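Local coordinates for 2L protein (Yaba-like disease virus, PDB 3IT8) that probably binds and neutralises host tumour necrosis factor, using a viral relative of the MHC class I fold, at residues E220-E225 and V280-H285; I213-E218 and Y226-G231; A118-G123 and D150-L155. All coordinates share one frame; numbering follows the deposited sequence.

Contact 1: residues E220-E225 and V280-H285; sequences EHFKGE and VCVVFH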
loop_
_atom_site.group_PDB
_atom_site.type_symbol
_atom_site.label_atom_id
_atom_site.label_comp_id
_atom_site.label_asym_id
_atom_site.label_seq_id
_atom_site.Cartn_x
_atom_site.Cartn_y
_atom_site.Cartn_z
ATOM N N GLU D 220 28.818 4.419 -26.324
ATOM C CA GLU D 220 28.730 5.585 -25.452
ATOM C C GLU D 220 27.668 5.360 -24.372
ATOM O O GLU D 220 27.849 5.730 -23.212
ATOM C CB GLU D 220 28.372 6.831 -26.260
ATOM C CG GLU D 220 27.067 6.708 -27.017
ATOM C CD GLU D 220 26.561 8.038 -27.538
ATOM O OE1 GLU D 220 26.278 8.925 -26.704
ATOM O OE2 GLU D 220 26.442 8.196 -28.777
ATOM N N HIS D 221 26.567 4.734 -24.765
ATOM C CA HIS D 221 25.464 4.471 -23.855
ATOM C C HIS D 221 25.766 3.541 -22.691
ATOM O O HIS D 221 24.941 3.387 -21.792
ATOM C CB HIS D 221 24.281 3.930 -24.638
ATOM C CG HIS D 221 23.760 4.890 -25.651
ATOM N ND1 HIS D 221 23.370 6.170 -25.321
ATOM C CD2 HIS D 221 23.560 4.764 -26.984
ATOM C CE1 HIS D 221 22.948 6.791 -26.409
ATOM N NE2 HIS D 221 23.053 5.959 -27.433
ATOM N N PHE D 222 26.929 2.909 -22.695
ATOM C CA PHE D 222 27.257 2.026 -21.590
ATOM C C PHE D 222 28.134 2.721 -20.558
ATOM O O PHE D 222 28.653 2.082 -19.640
ATOM C CB PHE D 222 27.927 0.752 -22.102
ATOM C CG PHE D 222 26.979 -0.173 -22.790
ATOM C CD1 PHE D 222 26.632 0.023 -24.122
ATOM C CD2 PHE D 222 26.363 -1.200 -22.084
ATOM C CE1 PHE D 222 25.685 -0.784 -24.740
ATOM C CE2 PHE D 222 25.418 -2.008 -22.688
ATOM C CZ PHE D 222 25.078 -1.798 -24.022
ATOM N N LYS D 223 28.273 4.038 -20.707
ATOM C CA LYS D 223 29.079 4.853 -19.807
ATOM C C LYS D 223 30.221 4.102 -19.113
ATOM O O LYS D 223 30.311 4.105 -17.887
ATOM C CB LYS D 223 28.187 5.506 -18.746
ATOM C CG LYS D 223 27.449 6.758 -19.202
ATOM C CD LYS D 223 26.353 6.461 -20.212
ATOM C CE LYS D 223 25.574 7.734 -20.575
ATOM N NZ LYS D 223 24.513 7.499 -21.607
ATOM N N GLY D 224 31.085 3.452 -19.888
ATOM C CA GLY D 224 32.206 2.742 -19.293
ATOM C C GLY D 224 31.992 1.323 -18.797
ATOM O O GLY D 224 32.924 0.523 -18.835
ATOM N N GLU D 225 30.792 1.000 -18.317
ATOM C CA GLU D 225 30.513 -0.348 -17.830
ATOM C C GLU D 225 29.730 -1.109 -18.887
ATOM O O GLU D 225 28.606 -0.724 -19.235
ATOM C CB GLU D 225 29.704 -0.293 -16.536
ATOM C CG GLU D 225 29.595 -1.630 -15.830
ATOM C CD GLU D 225 28.827 -1.539 -14.524
ATOM O OE1 GLU D 225 28.809 -2.547 -13.783
ATOM O OE2 GLU D 225 28.241 -0.463 -14.243
ATOM N N VAL D 280 28.128 -1.882 -30.173
ATOM C CA VAL D 280 28.624 -3.018 -29.433
ATOM C C VAL D 280 27.484 -4.035 -29.598
ATOM O O VAL D 280 26.317 -3.658 -29.735
ATOM C CB VAL D 280 28.831 -2.651 -27.964
ATOM C CG1 VAL D 280 27.524 -2.224 -27.337
ATOM C CG2 VAL D 280 29.397 -3.819 -27.240
ATOM N N CYS D 281 27.802 -5.318 -29.615
ATOM C CA CYS D 281 26.764 -6.313 -29.806
ATOM C C CYS D 281 26.206 -6.846 -28.488
ATOM O O CYS D 281 26.954 -7.351 -27.649
ATOM C CB CYS D 281 27.310 -7.477 -30.646
ATOM S SG CYS D 281 26.058 -8.717 -31.108
ATOM N N VAL D 282 24.890 -6.720 -28.303
ATOM C CA VAL D 282 24.236 -7.243 -27.104
ATOM C C VAL D 282 23.438 -8.474 -27.523
ATOM O O VAL D 282 22.527 -8.379 -28.340
ATOM C CB VAL D 282 23.269 -6.234 -26.468
ATOM C CG1 VAL D 282 22.811 -6.763 -25.124
ATOM C CG2 VAL D 282 23.950 -4.881 -26.296
ATOM N N VAL D 283 23.790 -9.623 -26.956
ATOM C CA VAL D 283 23.146 -10.896 -27.274
ATOM C C VAL D 283 22.161 -11.373 -26.223
ATOM O O VAL D 283 22.532 -11.558 -25.063
ATOM C CB VAL D 283 24.209 -11.982 -27.463
ATOM C CG1 VAL D 283 23.567 -13.346 -27.540
ATOM C CG2 VAL D 283 25.008 -11.687 -28.717
ATOM N N PHE D 284 20.907 -11.577 -26.633
ATOM C CA PHE D 284 19.872 -12.052 -25.721
ATOM C C PHE D 284 19.583 -13.520 -25.974
ATOM O O PHE D 284 19.158 -13.900 -27.058
ATOM C CB PHE D 284 18.596 -11.247 -25.893
ATOM C CG PHE D 284 18.746 -9.810 -25.535
ATOM C CD1 PHE D 284 19.164 -8.886 -26.481
ATOM C CD2 PHE D 284 18.460 -9.368 -24.241
ATOM C CE1 PHE D 284 19.295 -7.537 -26.147
ATOM C CE2 PHE D 284 18.589 -8.015 -23.891
ATOM C CZ PHE D 284 19.006 -7.099 -24.848
ATOM N N HIS D 285 19.826 -14.342 -24.963
ATOM C CA HIS D 285 19.591 -15.776 -25.062
ATOM C C HIS D 285 19.263 -16.350 -23.679
ATOM O O HIS D 285 19.565 -15.729 -22.665
ATOM C CB HIS D 285 20.830 -16.452 -25.623
ATOM C CG HIS D 285 20.677 -17.923 -25.800
ATOM N ND1 HIS D 285 20.013 -18.477 -26.868
ATOM C CD2 HIS D 285 21.070 -18.956 -25.022
ATOM C CE1 HIS D 285 20.002 -19.791 -26.742
ATOM N NE2 HIS D 285 20.636 -20.109 -25.630
#
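Phe222 makes a small, buried and purely apolar contact with Val280 and Val282, where the 3-10 turn that follows strand 213-218 folds back over one face of the sheet at strand 279-284 in the Ig-like domain. The side chains of Phe222 and Val280 come from opposite directions, and the ring meets the valine along its CD1-CE1 flank: CE1 of Phe222 lies 3.5 Å from CG1 of Val280, and CD1 of Phe222 is 4.0 Å from the same methyl. The far end of the ring reaches the next residue on the same face, two positions along, CZ of Phe222 standing 4.0 Å from CG2 of Val282. Both valine methyls approach the ring obliquely. In Phe222 CG stands opposite the carbonyl carbon (chi1 -73°), which carries the ring from the turn toward the strand. Val280 places CG1 between its own N and carbonyl carbon (chi1 61°), and it is this branch that meets the ring. At the ring's edge, in its plane, lies the backbone oxygen of Glu225; a weak bond from Glu225 N to Phe222 O, 2.7 Å, accompanies the turn. Ile217, Val292 and the ring of Tyr234 also pack on Phe222. Cys281, between the two valines, points to the other side of the sheet, where it forms the disulfide with Cys202 that joins the two sheets of the immunoglobulin sandwich. With hydrocarbon on both sides, the attraction comes from dispersion and the exclusion of water, so shape, and not a directed polar bond, governs how the ring rests on the two valines.

Contact 2: residues I213-E218 and Y226-G231; sequences ITKWIE and YKYVNG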
loop_
_atom_site.group_PDB
_atom_site.type_symbol
_atom_site.label_atom_id
_atom_site.label_comp_id
_atom_site.label_asym_id
_atom_site.label_seq_id
_atom_site.Cartn_x
_atom_site.Cartn_y
_atom_site.Cartn_z
ATOM N N ILE D 213 18.224 -13.181 -29.973
ATOM C CA ILE D 213 17.977 -11.844 -30.453
ATOM C C ILE D 213 19.210 -11.027 -30.185
ATOM O O ILE D 213 19.895 -11.202 -29.177
ATOM C CB ILE D 213 16.751 -11.205 -29.794
ATOM C CG1 ILE D 213 15.493 -11.949 -30.246
ATOM C CG2 ILE D 213 16.654 -9.748 -30.199
ATOM C CD1 ILE D 213 14.214 -11.429 -29.654
ATOM N N THR D 214 19.478 -10.124 -31.107
ATOM C CA THR D 214 20.653 -9.304 -31.043
ATOM C C THR D 214 20.310 -7.823 -31.148
ATOM O O THR D 214 19.463 -7.420 -31.961
ATOM C CB THR D 214 21.591 -9.723 -32.186
ATOM O OG1 THR D 214 22.927 -9.742 -31.713
ATOM C CG2 THR D 214 21.496 -8.767 -33.353
ATOM N N LYS D 215 20.969 -7.024 -30.311
ATOM C CA LYS D 215 20.785 -5.569 -30.309
ATOM C C LYS D 215 22.117 -4.854 -30.473
ATOM O O LYS D 215 23.086 -5.153 -29.776
ATOM C CB LYS D 215 20.131 -5.088 -29.005
ATOM C CG LYS D 215 18.676 -5.433 -28.874
ATOM C CD LYS D 215 18.028 -4.738 -27.702
ATOM C CE LYS D 215 16.523 -4.963 -27.745
ATOM N NZ LYS D 215 15.769 -4.051 -26.832
ATOM N N TRP D 216 22.158 -3.917 -31.409
ATOM C CA TRP D 216 23.359 -3.123 -31.639
ATOM C C TRP D 216 23.179 -1.755 -30.991
ATOM O O TRP D 216 22.294 -0.984 -31.373
ATOM C CB TRP D 216 23.638 -2.964 -33.136
ATOM C CG TRP D 216 24.059 -4.236 -33.771
ATOM C CD1 TRP D 216 23.251 -5.165 -34.342
ATOM C CD2 TRP D 216 25.393 -4.759 -33.843
ATOM N NE1 TRP D 216 23.993 -6.240 -34.770
ATOM C CE2 TRP D 216 25.313 -6.017 -34.475
ATOM C CE3 TRP D 216 26.646 -4.287 -33.434
ATOM C CZ2 TRP D 216 26.443 -6.815 -34.712
ATOM C CZ3 TRP D 216 27.770 -5.082 -33.668
ATOM C CH2 TRP D 216 27.659 -6.331 -34.301
ATOM N N ILE D 217 24.023 -1.467 -30.005
ATOM C CA ILE D 217 23.951 -0.206 -29.276
ATOM C C ILE D 217 25.287 0.529 -29.259
ATOM O O ILE D 217 26.330 -0.074 -29.004
ATOM C CB ILE D 217 23.517 -0.464 -27.832
ATOM C CG1 ILE D 217 22.190 -1.229 -27.820
ATOM C CG2 ILE D 217 23.386 0.832 -27.100
ATOM C CD1 ILE D 217 21.755 -1.670 -26.455
ATOM N N GLU D 218 25.261 1.829 -29.534
ATOM C CA GLU D 218 26.489 2.609 -29.527
ATOM C C GLU D 218 27.110 2.506 -28.136
ATOM O O GLU D 218 26.417 2.678 -27.132
ATOM C CB GLU D 218 26.187 4.056 -29.908
ATOM C CG GLU D 218 25.984 4.219 -31.403
ATOM C CD GLU D 218 25.436 5.577 -31.785
ATOM O OE1 GLU D 218 25.975 6.599 -31.309
ATOM O OE2 GLU D 218 24.466 5.622 -32.575
ATOM N N TYR D 226 30.321 -2.186 -19.401
ATOM C CA TYR D 226 29.665 -2.994 -20.434
ATOM C C TYR D 226 28.750 -4.123 -19.944
ATOM O O TYR D 226 29.038 -5.307 -20.128
ATOM C CB TYR D 226 30.709 -3.552 -21.394
ATOM C CG TYR D 226 31.331 -2.472 -22.236
ATOM C CD1 TYR D 226 32.492 -1.817 -21.825
ATOM C CD2 TYR D 226 30.716 -2.046 -23.408
ATOM C CE1 TYR D 226 33.019 -0.754 -22.565
ATOM C CE2 TYR D 226 31.230 -0.989 -24.150
ATOM C CZ TYR D 226 32.376 -0.346 -23.724
ATOM O OH TYR D 226 32.860 0.726 -24.438
ATOM N N LYS D 227 27.652 -3.721 -19.309
ATOM C CA LYS D 227 26.628 -4.617 -18.790
ATOM C C LYS D 227 25.308 -4.005 -19.232
ATOM O O LYS D 227 25.134 -2.786 -19.198
ATOM C CB LYS D 227 26.675 -4.701 -17.261
ATOM C CG LYS D 227 27.907 -5.390 -16.707
ATOM C CD LYS D 227 27.879 -5.399 -15.181
ATOM C CE LYS D 227 29.194 -5.906 -14.579
ATOM N NZ LYS D 227 29.209 -5.744 -13.093
ATOM N N TYR D 228 24.392 -4.844 -19.691
ATOM C CA TYR D 228 23.083 -4.368 -20.118
ATOM C C TYR D 228 22.186 -4.371 -18.869
ATOM O O TYR D 228 21.872 -5.433 -18.339
ATOM C CB TYR D 228 22.518 -5.313 -21.174
ATOM C CG TYR D 228 21.221 -4.856 -21.772
ATOM C CD1 TYR D 228 21.205 -3.976 -22.852
ATOM C CD2 TYR D 228 19.998 -5.300 -21.256
ATOM C CE1 TYR D 228 19.992 -3.545 -23.417
ATOM C CE2 TYR D 228 18.786 -4.878 -21.802
ATOM C CZ TYR D 228 18.786 -4.004 -22.885
ATOM O OH TYR D 228 17.593 -3.610 -23.453
ATOM N N VAL D 229 21.800 -3.191 -18.389
ATOM C CA VAL D 229 20.956 -3.094 -17.199
ATOM C C VAL D 229 19.485 -3.291 -17.567
ATOM O O VAL D 229 18.927 -2.534 -18.373
ATOM C CB VAL D 229 21.136 -1.732 -16.515
ATOM C CG1 VAL D 229 20.325 -1.681 -15.237
ATOM C CG2 VAL D 229 22.602 -1.499 -16.226
ATOM N N ASN D 230 18.861 -4.291 -16.950
ATOM C CA ASN D 230 17.481 -4.634 -17.241
ATOM C C ASN D 230 16.527 -3.488 -17.547
ATOM O O ASN D 230 16.215 -3.216 -18.718
ATOM C CB ASN D 230 16.887 -5.466 -16.119
ATOM C CG ASN D 230 15.743 -6.361 -16.605
ATOM O OD1 ASN D 230 14.993 -6.009 -17.526
ATOM N ND2 ASN D 230 15.599 -7.517 -15.972
ATOM N N GLY D 231 16.054 -2.807 -16.513
ATOM C CA GLY D 231 15.103 -1.739 -16.778
ATOM C C GLY D 231 15.607 -0.457 -17.429
ATOM O O GLY D 231 14.833 0.483 -17.613
#
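Tyr228 reaches from the loop 226-231 across to Lys215 and Ile217 on strand 213-218, and its side chain spans the distance between backbones whose nearest CA atoms, of Ile217 and Tyr228, are 10.1 Å apart. Its CB starts the ring in the direction of the strand, CG lying opposite the backbone N (chi1 -175°). Along the ring, CD1 of Tyr228 is 4.3 Å from CD1 of Ile217, and CE1 of Tyr228 comes closer, 4.0 Å from that methyl. The isoleucine tip therefore meets the ring at its edge, in the ring plane, and the two side chains cross at about a right angle. At the end of the tyrosine, OH of Tyr228 lies 3.9 Å from NZ of Lys215, too far for a hydrogen bond. The extended lysine chain likewise runs across the tyrosine, but its ammonium group is taken up by a salt bridge to Glu236, so the phenol is a neighbour of this ion pair and not its main partner. The ring of Tyr234 stacks on Tyr228, and Phe284 meets Tyr228 edge to face, so aromatic neighbours do much to hold the ring that the strand touches lightly. Val229 and Asn230, further along the loop, pack on a chain of another protein. On its inner side the strand sends Trp216 against the Cys202-Cys281 disulfide, the tryptophan-and-disulfide core characteristic of the immunoglobulin fold; Lys215 and Ile217 occupy the outward face of that same sandwich sheet.

Contact 3: residues A118-G123 and D150-L155; sequences ARYHTG and DVKAYL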
loop_
_atom_site.group_PDB
_atom_site.type_symbol
_atom_site.label_atom_id
_atom_site.label_comp_id
_atom_site.label_asym_id
_atom_site.label_seq_id
_atom_site.Cartn_x
_atom_site.Cartn_y
_atom_site.Cartn_z
ATOM N N ALA D 118 -1.171 -8.739 -42.473
ATOM C CA ALA D 118 -1.615 -7.886 -41.368
ATOM C C ALA D 118 -1.236 -8.420 -40.003
ATOM O O ALA D 118 -1.244 -9.624 -39.759
ATOM C CB ALA D 118 -3.121 -7.687 -41.422
ATOM N N ARG D 119 -0.946 -7.493 -39.104
ATOM C CA ARG D 119 -0.533 -7.789 -37.731
ATOM C C ARG D 119 -1.630 -7.355 -36.759
ATOM O O ARG D 119 -2.190 -6.274 -36.893
ATOM C CB ARG D 119 0.772 -7.036 -37.461
ATOM C CG ARG D 119 1.215 -6.961 -36.033
ATOM C CD ARG D 119 2.471 -6.096 -35.912
ATOM N NE ARG D 119 3.647 -6.720 -36.501
ATOM C CZ ARG D 119 4.216 -6.330 -37.636
ATOM N NH1 ARG D 119 3.713 -5.307 -38.309
ATOM N NH2 ARG D 119 5.287 -6.969 -38.095
ATOM N N TYR D 120 -1.943 -8.198 -35.786
ATOM C CA TYR D 120 -3.001 -7.884 -34.830
ATOM C C TYR D 120 -2.452 -7.173 -33.613
ATOM O O TYR D 120 -1.570 -7.695 -32.937
ATOM C CB TYR D 120 -3.704 -9.154 -34.371
ATOM C CG TYR D 120 -4.852 -8.904 -33.423
ATOM C CD1 TYR D 120 -6.104 -8.510 -33.901
ATOM C CD2 TYR D 120 -4.680 -9.004 -32.040
ATOM C CE1 TYR D 120 -7.154 -8.211 -33.018
ATOM C CE2 TYR D 120 -5.724 -8.708 -31.158
ATOM C CZ TYR D 120 -6.948 -8.313 -31.659
ATOM O OH TYR D 120 -7.974 -8.008 -30.810
ATOM N N HIS D 121 -2.975 -5.985 -33.325
ATOM C CA HIS D 121 -2.513 -5.222 -32.171
ATOM C C HIS D 121 -3.456 -5.314 -30.991
ATOM O O HIS D 121 -4.629 -4.952 -31.066
ATOM C CB HIS D 121 -2.273 -3.757 -32.547
ATOM C CG HIS D 121 -1.025 -3.547 -33.348
ATOM N ND1 HIS D 121 0.222 -3.906 -32.882
ATOM C CD2 HIS D 121 -0.831 -3.044 -34.590
ATOM C CE1 HIS D 121 1.129 -3.635 -33.803
ATOM N NE2 HIS D 121 0.516 -3.111 -34.850
ATOM N N THR D 122 -2.914 -5.829 -29.898
ATOM C CA THR D 122 -3.639 -6.009 -28.654
ATOM C C THR D 122 -4.243 -4.708 -28.143
ATOM O O THR D 122 -5.335 -4.702 -27.578
ATOM C CB THR D 122 -2.695 -6.598 -27.596
ATOM O OG1 THR D 122 -2.879 -8.015 -27.549
ATOM C CG2 THR D 122 -2.938 -5.986 -26.234
ATOM N N GLY D 123 -3.527 -3.608 -28.340
ATOM C CA GLY D 123 -4.017 -2.318 -27.889
ATOM C C GLY D 123 -5.237 -1.826 -28.648
ATOM O O GLY D 123 -6.314 -1.673 -28.077
ATOM N N ASP D 150 -15.196 -13.461 -32.136
ATOM C CA ASP D 150 -14.454 -14.673 -31.828
ATOM C C ASP D 150 -12.977 -14.492 -32.132
ATOM O O ASP D 150 -12.124 -15.023 -31.416
ATOM C CB ASP D 150 -15.014 -15.861 -32.607
ATOM C CG ASP D 150 -16.358 -16.314 -32.078
ATOM O OD1 ASP D 150 -16.468 -16.518 -30.852
ATOM O OD2 ASP D 150 -17.300 -16.472 -32.884
ATOM N N VAL D 151 -12.673 -13.741 -33.189
ATOM C CA VAL D 151 -11.287 -13.491 -33.546
ATOM C C VAL D 151 -10.644 -12.765 -32.381
ATOM O O VAL D 151 -9.607 -13.191 -31.883
ATOM C CB VAL D 151 -11.178 -12.634 -34.803
ATOM C CG1 VAL D 151 -9.734 -12.265 -35.050
ATOM C CG2 VAL D 151 -11.721 -13.390 -35.988
ATOM N N LYS D 152 -11.273 -11.678 -31.934
ATOM C CA LYS D 152 -10.755 -10.898 -30.812
ATOM C C LYS D 152 -10.458 -11.789 -29.621
ATOM O O LYS D 152 -9.399 -11.710 -29.006
ATOM C CB LYS D 152 -11.766 -9.842 -30.372
ATOM C CG LYS D 152 -11.745 -8.552 -31.152
ATOM C CD LYS D 152 -12.816 -7.626 -30.606
ATOM C CE LYS D 152 -12.794 -6.289 -31.306
ATOM N NZ LYS D 152 -13.929 -5.439 -30.879
ATOM N N ALA D 153 -11.412 -12.638 -29.295
ATOM C CA ALA D 153 -11.274 -13.534 -28.163
ATOM C C ALA D 153 -10.201 -14.611 -28.318
ATOM O O ALA D 153 -9.354 -14.773 -27.437
ATOM C CB ALA D 153 -12.621 -14.176 -27.872
ATOM N N TYR D 154 -10.235 -15.346 -29.427
ATOM C CA TYR D 154 -9.266 -16.410 -29.652
ATOM C C TYR D 154 -7.869 -15.909 -29.951
ATOM O O TYR D 154 -6.918 -16.339 -29.319
ATOM C CB TYR D 154 -9.735 -17.321 -30.786
ATOM C CG TYR D 154 -10.986 -18.089 -30.455
ATOM C CD1 TYR D 154 -11.887 -18.458 -31.454
ATOM C CD2 TYR D 154 -11.269 -18.451 -29.144
ATOM C CE1 TYR D 154 -13.031 -19.165 -31.155
ATOM C CE2 TYR D 154 -12.410 -19.161 -28.836
ATOM C CZ TYR D 154 -13.285 -19.515 -29.843
ATOM O OH TYR D 154 -14.412 -20.232 -29.534
ATOM N N LEU D 155 -7.745 -15.004 -30.910
ATOM C CA LEU D 155 -6.441 -14.486 -31.290
ATOM C C LEU D 155 -5.980 -13.395 -30.341
ATOM O O LEU D 155 -4.869 -13.441 -29.798
ATOM C CB LEU D 155 -6.474 -13.953 -32.723
ATOM C CG LEU D 155 -5.211 -13.220 -33.174
ATOM C CD1 LEU D 155 -4.005 -14.145 -33.122
ATOM C CD2 LEU D 155 -5.417 -12.691 -34.585
#
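Tyr120, on strand 115-121, points toward helix 148-174 and meets it in two quite different ways, through Leu155 near the base of its side chain and Lys152 at its tip. The closer-knit end is apolar. CD2 of Leu155 sits 3.9 Å from CB of Tyr120 and 4.0 Å from CG of Tyr120, approaching the ring obliquely while the two side chains slide past each other in opposite directions. In Leu155 CG is trans to the backbone N (chi1 173°), which brings CD2 to the tyrosine, and Phe127 of the adjoining strand packs on both residues, meeting the Tyr120 ring edge to face. This is the layering of an MHC class I-like platform, an antiparallel eight-stranded sheet carrying long helices. Within the helical layer Tyr154 packs on Phe68 and Trp69 of helix 61-82, so the two helices touch each other here. The Lys152 side buries less surface and belongs to a partly exposed residue, although Trp148 and Glu159 are further neighbours of Tyr120. Within this contact OH of Tyr120 meets the carbons of Lys152, lying 3.8 Å from CG of Lys152 and 4.0 Å from CA of Lys152. The lysine crosses the tyrosine at about a right angle, and its extended chain carries the ammonium group away from the strand.

In the fold
Contacts 1 and 2 belong together in the Ig-like domain: their centres are 4 Å apart, and strands 279-284 and 213-218 pair side by side, with a probable backbone hydrogen bond from Phe284 N to Ile213 O. One continuous loop supplies both outer segments, Phe222 and then Tyr228, over the same sheet face. Contact 1 is buried and wholly hydrocarbon; contact 2 is partly exposed and brings a phenol beside a charged lysine. Contact 3 stands apart in the MHC-like domain, its centre about 35 Å from that of contact 1. Mostly buried, with Lys152 at its partly exposed edge, it joins helix to sheet instead of loop to sheet, and buries more surface than either.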